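Local coordinates for protein VP5 (Halorubrum pleomorphic virus 2, PDB 6QGI) that is an envelope protein of a haloarchaeal pleomorphic virus that probably mediates fusion of the viral membrane with that of the host cell, at residues Gln46-Arg51 with Asp218-Leu223; Ala73-Lys78 with Leu267-Glu272; Val295-Glu300 with Glu491-Ser496; Asp348-Glu353 with Phe425-Glu430. All blocks are in the same frame, centred on the assembly; numbering follows the deposited sequence.

Interaction 1 (Gln46-Arg51 with Asp218-Leu223). Unlike the reference sequence in segment 218-223: D218 (reference Asn).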
loop_
_atom_site.group_PDB
_atom_site.type_symbol
_atom_site.label_atom_id
_atom_site.label_comp_id
_atom_site.label_asym_id
_atom_site.label_seq_id
_atom_site.Cartn_x
_atom_site.Cartn_y
_atom_site.Cartn_z
ATOM N N GLN A 46 -2.712 -9.586 -16.583
ATOM C CA GLN A 46 -1.702 -8.604 -16.186
ATOM C C GLN A 46 -2.364 -7.302 -15.712
ATOM O O GLN A 46 -1.930 -6.746 -14.701
ATOM C CB GLN A 46 -0.716 -8.348 -17.332
ATOM C CG GLN A 46 0.381 -9.414 -17.389
ATOM C CD GLN A 46 0.945 -9.702 -18.765
ATOM O OE1 GLN A 46 0.517 -9.153 -19.795
ATOM N NE2 GLN A 46 1.930 -10.590 -18.809
ATOM N N THR A 47 -3.433 -6.849 -16.404
ATOM C CA THR A 47 -4.194 -5.646 -16.047
ATOM C C THR A 47 -4.861 -5.831 -14.663
ATOM O O THR A 47 -4.844 -4.902 -13.848
ATOM C CB THR A 47 -5.214 -5.306 -17.152
ATOM O OG1 THR A 47 -4.510 -5.007 -18.364
ATOM C CG2 THR A 47 -6.095 -4.128 -16.796
ATOM N N ALA A 48 -5.419 -7.031 -14.397
ATOM C CA ALA A 48 -6.074 -7.340 -13.125
ATOM C C ALA A 48 -5.060 -7.527 -11.993
ATOM O O ALA A 48 -5.372 -7.191 -10.855
ATOM C CB ALA A 48 -6.930 -8.582 -13.264
ATOM N N LYS A 49 -3.861 -8.069 -12.301
ATOM C CA LYS A 49 -2.779 -8.311 -11.338
ATOM C C LYS A 49 -2.191 -6.995 -10.875
ATOM O O LYS A 49 -1.913 -6.841 -9.686
ATOM C CB LYS A 49 -1.685 -9.202 -11.961
ATOM C CG LYS A 49 -0.662 -9.736 -10.969
ATOM C CD LYS A 49 0.464 -10.459 -11.685
ATOM C CE LYS A 49 1.281 -11.290 -10.730
ATOM N NZ LYS A 49 1.493 -12.666 -11.248
ATOM N N THR A 50 -1.998 -6.048 -11.814
ATOM C CA THR A 50 -1.456 -4.721 -11.536
ATOM C C THR A 50 -2.494 -3.908 -10.774
ATOM O O THR A 50 -2.125 -3.211 -9.832
ATOM C CB THR A 50 -0.999 -4.045 -12.832
ATOM O OG1 THR A 50 -0.157 -4.953 -13.542
ATOM C CG2 THR A 50 -0.242 -2.747 -12.580
ATOM N N ARG A 51 -3.787 -4.017 -11.150
ATOM C CA ARG A 51 -4.866 -3.308 -10.459
ATOM C C ARG A 51 -4.978 -3.786 -9.017
ATOM O O ARG A 51 -5.089 -2.950 -8.126
ATOM C CB ARG A 51 -6.216 -3.459 -11.189
ATOM C CG ARG A 51 -7.367 -2.608 -10.601
ATOM C CD ARG A 51 -7.065 -1.115 -10.506
ATOM N NE ARG A 51 -6.861 -0.515 -11.823
ATOM C CZ ARG A 51 -6.451 0.732 -12.029
ATOM N NH1 ARG A 51 -6.195 1.530 -11.003
ATOM N NH2 ARG A 51 -6.285 1.184 -13.264
ATOM N N ASP A 218 -2.908 -20.086 -13.796
ATOM C CA ASP A 218 -2.811 -19.124 -12.693
ATOM C C ASP A 218 -4.020 -18.220 -12.732
ATOM O O ASP A 218 -4.491 -17.849 -13.806
ATOM C CB ASP A 218 -1.510 -18.315 -12.750
ATOM C CG ASP A 218 -0.295 -19.159 -13.063
ATOM O OD1 ASP A 218 0.039 -20.050 -12.245
ATOM O OD2 ASP A 218 0.309 -18.949 -14.140
ATOM N N SER A 219 -4.544 -17.899 -11.560
ATOM C CA SER A 219 -5.747 -17.104 -11.409
ATOM C C SER A 219 -5.617 -16.131 -10.242
ATOM O O SER A 219 -4.744 -16.308 -9.388
ATOM C CB SER A 219 -6.935 -18.039 -11.194
ATOM O OG SER A 219 -8.141 -17.318 -11.015
ATOM N N LEU A 220 -6.478 -15.101 -10.202
ATOM C CA LEU A 220 -6.456 -14.142 -9.105
ATOM C C LEU A 220 -7.812 -13.486 -8.897
ATOM O O LEU A 220 -8.562 -13.281 -9.851
ATOM C CB LEU A 220 -5.359 -13.064 -9.281
ATOM C CG LEU A 220 -5.434 -12.130 -10.490
ATOM C CD1 LEU A 220 -6.314 -10.920 -10.209
ATOM C CD2 LEU A 220 -4.077 -11.647 -10.846
ATOM N N VAL A 221 -8.099 -13.130 -7.641
ATOM C CA VAL A 221 -9.308 -12.414 -7.246
ATOM C C VAL A 221 -8.908 -10.971 -6.970
ATOM O O VAL A 221 -7.872 -10.713 -6.351
ATOM C CB VAL A 221 -10.048 -13.056 -6.043
ATOM C CG1 VAL A 221 -11.419 -12.421 -5.832
ATOM C CG2 VAL A 221 -10.197 -14.550 -6.242
ATOM N N TYR A 222 -9.716 -10.040 -7.463
ATOM C CA TYR A 222 -9.534 -8.602 -7.291
ATOM C C TYR A 222 -10.922 -7.975 -7.366
ATOM O O TYR A 222 -11.867 -8.674 -7.732
ATOM C CB TYR A 222 -8.536 -8.045 -8.333
ATOM C CG TYR A 222 -9.121 -7.497 -9.616
ATOM C CD1 TYR A 222 -9.803 -8.323 -10.506
ATOM C CD2 TYR A 222 -8.905 -6.174 -9.993
ATOM C CE1 TYR A 222 -10.316 -7.829 -11.704
ATOM C CE2 TYR A 222 -9.386 -5.678 -11.200
ATOM C CZ TYR A 222 -10.104 -6.505 -12.048
ATOM O OH TYR A 222 -10.612 -6.005 -13.221
ATOM N N LEU A 223 -11.063 -6.693 -6.993
ATOM C CA LEU A 223 -12.353 -5.991 -6.957
ATOM C C LEU A 223 -13.354 -6.747 -6.050
ATOM O O LEU A 223 -14.551 -6.818 -6.354
ATOM C CB LEU A 223 -12.932 -5.780 -8.378
ATOM C CG LEU A 223 -12.202 -4.782 -9.255
ATOM C CD1 LEU A 223 -12.783 -4.749 -10.644
ATOM C CD2 LEU A 223 -12.282 -3.424 -8.680
#
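This is an apolar contact of a helix with a strand. Helix 37-60 lies against strand 218-221 and the residues that follow it, inside the helical N-terminal part of the protein. A48 and Y222 are at its centre. The methyl of A48 sits over one face of the Y222 ring, a CH-pi contact with CB 3.9 Å from the ring centroid and 16° off the ring normal. The opposite face carries CG of the next residue, L223, so the ring is sandwiched. R51 meets the same ring at its edge, in plane, with its CG 3.7 Å from Y222 CE2. CG of R51 is anti to the backbone N (chi1 -174°). The chain then bends at chi2 and chi3 and takes the guanidinium away to a salt bridge with E123 of helix 91-133. L220 splits its two methyls between neighbouring helix residues. CD1 lies 3.9 Å from A48 CB, and CD2 reaches K49 CB at 3.6 Å. The side chains of K49 and L220 cross at about a right angle. The contact is largely apolar: R51 lends its aliphatic part to the tyrosine ring, while its charge is spent on a third element.

Interaction 2 (Ala73-Lys78 with Leu267-Glu272)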
loop_
_atom_site.group_PDB
_atom_site.type_symbol
_atom_site.label_atom_id
_atom_site.label_comp_id
_atom_site.label_asym_id
_atom_site.label_seq_id
_atom_site.Cartn_x
_atom_site.Cartn_y
_atom_site.Cartn_z
ATOM N N ALA A 73 -7.882 13.982 11.585
ATOM C CA ALA A 73 -9.180 14.663 11.606
ATOM C C ALA A 73 -9.304 15.536 12.843
ATOM O O ALA A 73 -9.622 16.719 12.715
ATOM C CB ALA A 73 -10.315 13.647 11.559
ATOM N N TYR A 74 -8.962 14.978 14.022
ATOM C CA TYR A 74 -8.997 15.675 15.304
ATOM C C TYR A 74 -8.041 16.877 15.353
ATOM O O TYR A 74 -8.443 17.920 15.849
ATOM C CB TYR A 74 -8.670 14.717 16.446
ATOM C CG TYR A 74 -9.870 14.107 17.137
ATOM C CD1 TYR A 74 -10.808 14.909 17.784
ATOM C CD2 TYR A 74 -10.019 12.727 17.229
ATOM C CE1 TYR A 74 -11.897 14.351 18.453
ATOM C CE2 TYR A 74 -11.099 12.158 17.901
ATOM C CZ TYR A 74 -12.037 12.975 18.507
ATOM O OH TYR A 74 -13.105 12.424 19.168
ATOM N N THR A 75 -6.802 16.745 14.825
ATOM C CA THR A 75 -5.809 17.829 14.793
ATOM C C THR A 75 -6.397 19.066 14.075
ATOM O O THR A 75 -6.379 20.149 14.653
ATOM C CB THR A 75 -4.489 17.343 14.153
ATOM O OG1 THR A 75 -3.948 16.277 14.934
ATOM C CG2 THR A 75 -3.447 18.445 14.038
ATOM N N ASP A 76 -6.965 18.887 12.862
ATOM C CA ASP A 76 -7.560 19.956 12.049
ATOM C C ASP A 76 -8.828 20.524 12.671
ATOM O O ASP A 76 -9.065 21.727 12.575
ATOM C CB ASP A 76 -7.885 19.446 10.635
ATOM C CG ASP A 76 -6.692 19.182 9.732
ATOM O OD1 ASP A 76 -5.566 19.605 10.089
ATOM O OD2 ASP A 76 -6.885 18.567 8.663
ATOM N N ALA A 77 -9.655 19.653 13.271
ATOM C CA ALA A 77 -10.911 20.015 13.921
ATOM C C ALA A 77 -10.656 20.842 15.176
ATOM O O ALA A 77 -11.301 21.878 15.351
ATOM C CB ALA A 77 -11.695 18.763 14.271
ATOM N N LYS A 78 -9.704 20.401 16.032
ATOM C CA LYS A 78 -9.340 21.096 17.269
ATOM C C LYS A 78 -8.703 22.456 16.972
ATOM O O LYS A 78 -9.087 23.427 17.621
ATOM C CB LYS A 78 -8.424 20.246 18.156
ATOM C CG LYS A 78 -9.172 19.124 18.868
ATOM C CD LYS A 78 -8.278 18.261 19.737
ATOM C CE LYS A 78 -9.039 17.053 20.213
ATOM N NZ LYS A 78 -8.194 16.198 21.067
ATOM N N LEU A 267 1.259 26.919 14.057
ATOM C CA LEU A 267 1.597 25.496 13.999
ATOM C C LEU A 267 1.312 24.901 12.603
ATOM O O LEU A 267 0.252 25.135 12.015
ATOM C CB LEU A 267 0.843 24.739 15.131
ATOM C CG LEU A 267 0.623 23.198 15.083
ATOM C CD1 LEU A 267 1.902 22.430 15.103
ATOM C CD2 LEU A 267 -0.165 22.730 16.270
ATOM N N VAL A 268 2.305 24.156 12.080
ATOM C CA VAL A 268 2.253 23.444 10.800
ATOM C C VAL A 268 1.972 21.981 11.149
ATOM O O VAL A 268 2.813 21.324 11.774
ATOM C CB VAL A 268 3.534 23.633 9.936
ATOM C CG1 VAL A 268 3.406 22.919 8.593
ATOM C CG2 VAL A 268 3.856 25.111 9.726
ATOM N N THR A 269 0.754 21.508 10.809
ATOM C CA THR A 269 0.244 20.168 11.124
ATOM C C THR A 269 1.093 19.050 10.484
ATOM O O THR A 269 1.651 19.268 9.402
ATOM C CB THR A 269 -1.241 20.019 10.700
ATOM O OG1 THR A 269 -1.362 19.870 9.283
ATOM C CG2 THR A 269 -2.123 21.147 11.196
ATOM N N PRO A 270 1.163 17.837 11.105
ATOM C CA PRO A 270 1.912 16.729 10.480
ATOM C C PRO A 270 1.426 16.454 9.054
ATOM O O PRO A 270 2.243 16.204 8.168
ATOM C CB PRO A 270 1.629 15.546 11.410
ATOM C CG PRO A 270 1.308 16.165 12.716
ATOM C CD PRO A 270 0.549 17.405 12.378
ATOM N N ARG A 271 0.095 16.584 8.833
ATOM C CA ARG A 271 -0.589 16.440 7.543
ATOM C C ARG A 271 -0.063 17.492 6.551
ATOM O O ARG A 271 0.330 17.119 5.450
ATOM C CB ARG A 271 -2.114 16.571 7.738
ATOM C CG ARG A 271 -2.935 16.385 6.472
ATOM C CD ARG A 271 -4.170 17.263 6.473
ATOM N NE ARG A 271 -5.018 16.978 5.316
ATOM C CZ ARG A 271 -6.200 17.541 5.074
ATOM N NH1 ARG A 271 -6.694 18.445 5.912
ATOM N NH2 ARG A 271 -6.897 17.203 3.999
ATOM N N GLU A 272 -0.025 18.791 6.954
ATOM C CA GLU A 272 0.472 19.902 6.129
ATOM C C GLU A 272 1.942 19.685 5.731
ATOM O O GLU A 272 2.266 19.840 4.555
ATOM C CB GLU A 272 0.309 21.242 6.859
ATOM C CG GLU A 272 0.592 22.468 6.003
ATOM C CD GLU A 272 0.552 23.811 6.715
ATOM O OE1 GLU A 272 0.168 23.854 7.907
ATOM O OE2 GLU A 272 0.908 24.827 6.075
#
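The helical segment 73-78 faces the start of helix 270-279, and the two backbones come nearest at T75 and T269, with CA atoms 7.5 Å apart. T269 is the N-cap of that second helix. Its OG1 takes the crowded position between the backbone N and the carbonyl carbon. From there T269 OG1 accepts from E272 N at 2.9 Å, with an N-H...O angle of 159°. This leaves the methyl to face the other helix. CG2 of T269 lies 4.1 Å from CG2 of T75, and the two side chains pass one another, pointing opposite ways. The hydroxyl of T75 turns back to its own helix and bonds to H71 O. T269 CG2 also lies 3.9 Å from D76 OD1. The other carboxylate oxygen of D76 forms the salt bridge of the contact: OD2 is 2.8 Å from R271 NH1. CG of R271 is anti to the backbone N, and the chain bends at chi2 before it reaches across D76 at about a right angle. The carboxylate and guanidinium planes are 37° apart. The hydrogen bond is weak, with an N-H...O angle of only 125°. R271 has a second partner: its NE bonds to L20 O. E101 of helix 91-133 also touches D76. The single ion pair is short but poorly directed, so attraction of charge probably contributes more here than a straight hydrogen bond. The threonine methyls put an apolar patch beside it, and the N-cap settles which end of T269 faces the helix.

Interaction 3 (Val295-Glu300 with Glu491-Ser496)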
loop_
_atom_site.group_PDB
_atom_site.type_symbol
_atom_site.label_atom_id
_atom_site.label_comp_id
_atom_site.label_asym_id
_atom_site.label_seq_id
_atom_site.Cartn_x
_atom_site.Cartn_y
_atom_site.Cartn_z
ATOM N N VAL A 295 1.713 6.760 12.955
ATOM C CA VAL A 295 1.886 5.314 13.059
ATOM C C VAL A 295 3.169 5.088 13.882
ATOM O O VAL A 295 4.196 5.651 13.507
ATOM C CB VAL A 295 1.918 4.653 11.647
ATOM C CG1 VAL A 295 2.287 3.176 11.721
ATOM C CG2 VAL A 295 0.585 4.836 10.924
ATOM N N PRO A 296 3.136 4.341 15.023
ATOM C CA PRO A 296 4.374 4.139 15.814
ATOM C C PRO A 296 5.560 3.723 14.940
ATOM O O PRO A 296 5.417 2.851 14.079
ATOM C CB PRO A 296 3.988 3.044 16.806
ATOM C CG PRO A 296 2.521 3.190 16.963
ATOM C CD PRO A 296 1.983 3.656 15.644
ATOM N N VAL A 297 6.695 4.428 15.087
ATOM C CA VAL A 297 7.890 4.217 14.267
ATOM C C VAL A 297 9.153 4.124 15.132
ATOM O O VAL A 297 9.238 4.764 16.182
ATOM C CB VAL A 297 8.044 5.373 13.216
ATOM C CG1 VAL A 297 9.384 5.321 12.500
ATOM C CG2 VAL A 297 6.919 5.371 12.189
ATOM N N ASP A 298 10.147 3.357 14.652
ATOM C CA ASP A 298 11.472 3.275 15.239
ATOM C C ASP A 298 12.455 3.814 14.204
ATOM O O ASP A 298 13.015 3.061 13.398
ATOM C CB ASP A 298 11.838 1.859 15.716
ATOM C CG ASP A 298 13.132 1.773 16.524
ATOM O OD1 ASP A 298 13.984 2.684 16.398
ATOM O OD2 ASP A 298 13.291 0.803 17.279
ATOM N N ALA A 299 12.626 5.140 14.222
ATOM C CA ALA A 299 13.511 5.891 13.340
ATOM C C ALA A 299 14.981 5.752 13.749
ATOM O O ALA A 299 15.864 5.876 12.900
ATOM C CB ALA A 299 13.115 7.358 13.368
ATOM N N GLU A 300 15.239 5.508 15.049
ATOM C CA GLU A 300 16.577 5.456 15.633
ATOM C C GLU A 300 17.270 4.087 15.602
ATOM O O GLU A 300 18.452 4.029 15.944
ATOM C CB GLU A 300 16.544 5.964 17.082
ATOM C CG GLU A 300 16.941 7.427 17.221
ATOM C CD GLU A 300 18.310 7.829 16.690
ATOM O OE1 GLU A 300 19.279 7.051 16.856
ATOM O OE2 GLU A 300 18.412 8.935 16.111
ATOM N N GLU A 491 13.125 15.115 10.559
ATOM C CA GLU A 491 14.561 15.415 10.513
ATOM C C GLU A 491 15.407 14.129 10.601
ATOM O O GLU A 491 16.379 14.001 9.851
ATOM C CB GLU A 491 14.958 16.392 11.626
ATOM C CG GLU A 491 14.600 17.839 11.320
ATOM C CD GLU A 491 14.860 18.856 12.419
ATOM O OE1 GLU A 491 14.868 18.469 13.610
ATOM O OE2 GLU A 491 15.037 20.051 12.084
ATOM N N LYS A 492 15.003 13.166 11.466
ATOM C CA LYS A 492 15.673 11.872 11.646
ATOM C C LYS A 492 15.729 11.083 10.335
ATOM O O LYS A 492 16.785 10.541 9.997
ATOM C CB LYS A 492 14.970 11.030 12.724
ATOM C CG LYS A 492 15.293 11.445 14.154
ATOM C CD LYS A 492 14.378 10.755 15.158
ATOM C CE LYS A 492 14.504 11.326 16.547
ATOM N NZ LYS A 492 13.745 10.514 17.534
ATOM N N TYR A 493 14.603 11.040 9.591
ATOM C CA TYR A 493 14.521 10.332 8.314
ATOM C C TYR A 493 15.213 11.104 7.198
ATOM O O TYR A 493 15.813 10.478 6.325
ATOM C CB TYR A 493 13.070 10.021 7.937
ATOM C CG TYR A 493 12.578 8.736 8.561
ATOM C CD1 TYR A 493 12.927 7.499 8.027
ATOM C CD2 TYR A 493 11.809 8.753 9.721
ATOM C CE1 TYR A 493 12.508 6.312 8.617
ATOM C CE2 TYR A 493 11.356 7.570 10.305
ATOM C CZ TYR A 493 11.723 6.350 9.757
ATOM O OH TYR A 493 11.304 5.167 10.312
ATOM N N GLU A 494 15.158 12.452 7.243
ATOM C CA GLU A 494 15.807 13.335 6.269
ATOM C C GLU A 494 17.330 13.231 6.377
ATOM O O GLU A 494 18.019 13.330 5.362
ATOM C CB GLU A 494 15.348 14.788 6.456
ATOM C CG GLU A 494 13.966 15.050 5.885
ATOM C CD GLU A 494 13.712 16.466 5.404
ATOM O OE1 GLU A 494 14.348 16.881 4.408
ATOM O OE2 GLU A 494 12.857 17.152 6.008
ATOM N N GLN A 495 17.848 13.004 7.601
ATOM C CA GLN A 495 19.277 12.831 7.868
ATOM C C GLN A 495 19.757 11.471 7.355
ATOM O O GLN A 495 20.796 11.403 6.697
ATOM C CB GLN A 495 19.575 12.967 9.373
ATOM C CG GLN A 495 19.683 14.412 9.864
ATOM C CD GLN A 495 19.400 14.566 11.345
ATOM O OE1 GLN A 495 19.735 13.706 12.174
ATOM N NE2 GLN A 495 18.783 15.681 11.716
ATOM N N SER A 496 18.989 10.398 7.638
ATOM C CA SER A 496 19.314 9.028 7.231
ATOM C C SER A 496 19.226 8.810 5.709
ATOM O O SER A 496 19.956 7.965 5.184
ATOM C CB SER A 496 18.403 8.029 7.941
ATOM O OG SER A 496 17.049 8.152 7.532
#
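V297 is the first residue of segment 295-300 to meet helix 476-496. It belongs to a short, weakly bonded strand, 297-299, whose direction makes 46° with that of the helical segment 491-496; their axes come within 9.7 Å. CG1 of V297 is anti to the backbone N (chi1 171°) and points at Y493, tip to tip. V297 CG1 lies at the ring edge, in plane, 3.7 Å from Y493 CE2. It is also 2.9 Å from Y493 OH, very tight packing for a carbon and an oxygen. That hydroxyl hydrogen-bonds to T317 OG1. D298 turns the other way. Its carboxylate makes a salt bridge with R301 and accepts from S461 N. A299 faces the helix again. Its CB lies 3.5 Å from Y493 CE2, and the same methyl is 4.0 Å from CD of K492. K492 is extended beyond CG, so its aliphatic chain passes over A299 and takes the ammonium group toward E300. The chain turns a corner at E300, where opposite charges are near but do not touch: E300 OE2 is 5.1 Å from K492 NZ. Helix 285-292 adds I287 and I291 against Y493. The tyrosine thus joins the C-terminal helix to the beta part of the protein. V297 meets the ring edge, the methyl of A299 also packs on the ring, and the hydroxyl is bonded to strand 312-320. The lysine and glutamate add at most a long-range attraction.

Interaction 4 (Asp348-Glu353 with Phe425-Glu430)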
loop_
_atom_site.group_PDB
_atom_site.type_symbol
_atom_site.label_atom_id
_atom_site.label_comp_id
_atom_site.label_asym_id
_atom_site.label_seq_id
_atom_site.Cartn_x
_atom_site.Cartn_y
_atom_site.Cartn_z
ATOM N N ASP A 348 16.439 1.366 1.820
ATOM C CA ASP A 348 17.031 1.730 0.540
ATOM C C ASP A 348 17.103 0.445 -0.282
ATOM O O ASP A 348 17.941 -0.425 -0.004
ATOM C CB ASP A 348 18.410 2.403 0.713
ATOM C CG ASP A 348 19.069 2.837 -0.584
ATOM O OD1 ASP A 348 18.463 2.640 -1.650
ATOM O OD2 ASP A 348 20.194 3.372 -0.529
ATOM N N MET A 349 16.192 0.319 -1.273
ATOM C CA MET A 349 16.073 -0.846 -2.157
ATOM C C MET A 349 17.356 -1.100 -2.942
ATOM O O MET A 349 17.589 -2.229 -3.373
ATOM C CB MET A 349 14.885 -0.697 -3.126
ATOM C CG MET A 349 13.535 -0.627 -2.427
ATOM S SD MET A 349 13.136 -2.098 -1.452
ATOM C CE MET A 349 12.553 -1.336 0.059
ATOM N N SER A 350 18.213 -0.071 -3.077
ATOM C CA SER A 350 19.504 -0.169 -3.750
ATOM C C SER A 350 20.495 -1.041 -2.938
ATOM O O SER A 350 21.536 -1.446 -3.466
ATOM C CB SER A 350 20.088 1.220 -3.993
ATOM O OG SER A 350 21.092 1.188 -4.994
ATOM N N LEU A 351 20.152 -1.345 -1.667
ATOM C CA LEU A 351 20.999 -2.140 -0.780
ATOM C C LEU A 351 20.496 -3.596 -0.613
ATOM O O LEU A 351 21.072 -4.340 0.190
ATOM C CB LEU A 351 21.151 -1.450 0.591
ATOM C CG LEU A 351 21.879 -0.092 0.599
ATOM C CD1 LEU A 351 21.733 0.600 1.935
ATOM C CD2 LEU A 351 23.356 -0.232 0.238
ATOM N N VAL A 352 19.482 -4.023 -1.411
ATOM C CA VAL A 352 18.960 -5.395 -1.368
ATOM C C VAL A 352 20.053 -6.384 -1.855
ATOM O O VAL A 352 20.678 -6.177 -2.901
ATOM C CB VAL A 352 17.611 -5.572 -2.134
ATOM C CG1 VAL A 352 17.781 -5.485 -3.655
ATOM C CG2 VAL A 352 16.909 -6.871 -1.737
ATOM N N GLU A 353 20.307 -7.418 -1.045
ATOM C CA GLU A 353 21.281 -8.480 -1.314
ATOM C C GLU A 353 20.628 -9.841 -1.091
ATOM O O GLU A 353 19.502 -9.905 -0.595
ATOM C CB GLU A 353 22.508 -8.326 -0.401
ATOM C CG GLU A 353 23.659 -7.554 -1.010
ATOM C CD GLU A 353 24.930 -7.656 -0.191
ATOM O OE1 GLU A 353 25.004 -7.014 0.882
ATOM O OE2 GLU A 353 25.852 -8.389 -0.619
ATOM N N PHE A 425 22.204 -12.110 -5.845
ATOM C CA PHE A 425 21.547 -10.988 -6.508
ATOM C C PHE A 425 21.821 -9.691 -5.747
ATOM O O PHE A 425 21.948 -9.698 -4.522
ATOM C CB PHE A 425 20.034 -11.225 -6.708
ATOM C CG PHE A 425 19.161 -11.115 -5.481
ATOM C CD1 PHE A 425 18.872 -12.235 -4.710
ATOM C CD2 PHE A 425 18.584 -9.900 -5.122
ATOM C CE1 PHE A 425 18.055 -12.134 -3.582
ATOM C CE2 PHE A 425 17.769 -9.801 -3.995
ATOM C CZ PHE A 425 17.510 -10.919 -3.232
ATOM N N LEU A 426 21.925 -8.586 -6.490
ATOM C CA LEU A 426 22.155 -7.236 -5.967
ATOM C C LEU A 426 21.471 -6.222 -6.880
ATOM O O LEU A 426 21.239 -6.531 -8.044
ATOM C CB LEU A 426 23.665 -6.924 -5.803
ATOM C CG LEU A 426 24.577 -7.038 -7.039
ATOM C CD1 LEU A 426 24.593 -5.753 -7.843
ATOM C CD2 LEU A 426 25.977 -7.312 -6.625
ATOM N N SER A 427 21.186 -5.016 -6.373
ATOM C CA SER A 427 20.513 -3.958 -7.127
ATOM C C SER A 427 21.344 -3.438 -8.311
ATOM O O SER A 427 22.573 -3.437 -8.265
ATOM C CB SER A 427 20.161 -2.796 -6.206
ATOM O OG SER A 427 19.276 -1.868 -6.814
ATOM N N THR A 428 20.638 -3.001 -9.366
ATOM C CA THR A 428 21.155 -2.407 -10.603
ATOM C C THR A 428 21.348 -0.893 -10.406
ATOM O O THR A 428 22.229 -0.298 -11.035
ATOM C CB THR A 428 20.160 -2.683 -11.757
ATOM O OG1 THR A 428 19.741 -4.048 -11.733
ATOM C CG2 THR A 428 20.727 -2.346 -13.136
ATOM N N ALA A 429 20.501 -0.281 -9.541
ATOM C CA ALA A 429 20.440 1.149 -9.230
ATOM C C ALA A 429 21.757 1.718 -8.698
ATOM O O ALA A 429 22.403 1.123 -7.830
ATOM C CB ALA A 429 19.327 1.416 -8.230
ATOM N N GLU A 430 22.138 2.885 -9.238
ATOM C CA GLU A 430 23.342 3.631 -8.863
ATOM C C GLU A 430 23.003 4.629 -7.752
ATOM O O GLU A 430 23.798 4.817 -6.830
ATOM C CB GLU A 430 23.944 4.340 -10.090
ATOM C CG GLU A 430 24.611 3.390 -11.074
ATOM C CD GLU A 430 24.543 3.806 -12.530
ATOM O OE1 GLU A 430 25.278 4.742 -12.920
ATOM O OE2 GLU A 430 23.763 3.185 -13.289
#
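F425 leaves strand 418-427 with CG in the crowded position between the backbone N and the carbonyl carbon (chi1 74°). From CB the ring turns toward segment 348-353. At F425 CE2 it meets V352 edge-on: CG2 of V352 lies 3.8 Å away, near the ring plane, and the two side chains cross at about a right angle. At the tip, F425 CZ comes 3.5 Å from E353 O, and the carbonyl carbon of E353 lies over one ring face, toward the rim. Y375 packs on F425 edge-to-face, and L314 of strand 312-320 touches V352. Farther along the strand the contact becomes one of backbone and small side chains. L426 CA makes a CA-H...O contact of 3.6 Å with V352 O, its angle at H 160°. S427 CB lies 3.3 Å from S350 O. The hydroxyl of S427 bonds to G377 O. S350 is in a short 3-10 turn, 349-351, which interrupts the long strand 343-355. D348, just before it, makes an Asx turn: D348 OD1 accepts from S350 N at 3.1 Å, from above the carboxylate plane. It also accepts from Q433 N. S350 OG lies 3.1 Å from A429 O. Just after the 3-10 turn the segments meet through apolar touches and CA-H...O contacts, while D348 and S427 also bond to other parts of the chain.

Interactions 1 and 2 are buried and belong to the helical N-terminal part, on opposite sides of the chain's centre, with their centres about 37 Å apart. They use successive helices, 37-60 and 66-86. Interactions 3 and 4 are partly buried and involve the beta-rich part; interaction 4 is nested in the loop that interaction 3 closes, and their nearest atoms are about 7 Å apart. Helix 476-496 of interaction 3 also touches K78, L267 and P270 of interaction 2. The chemistry differs with place. Interaction 1 is aromatic and aliphatic, interaction 2 alone has an ion pair across its segments, interaction 3 packs a tyrosine on small side chains, and interaction 4 mixes a phenylalanine contact with backbone contacts.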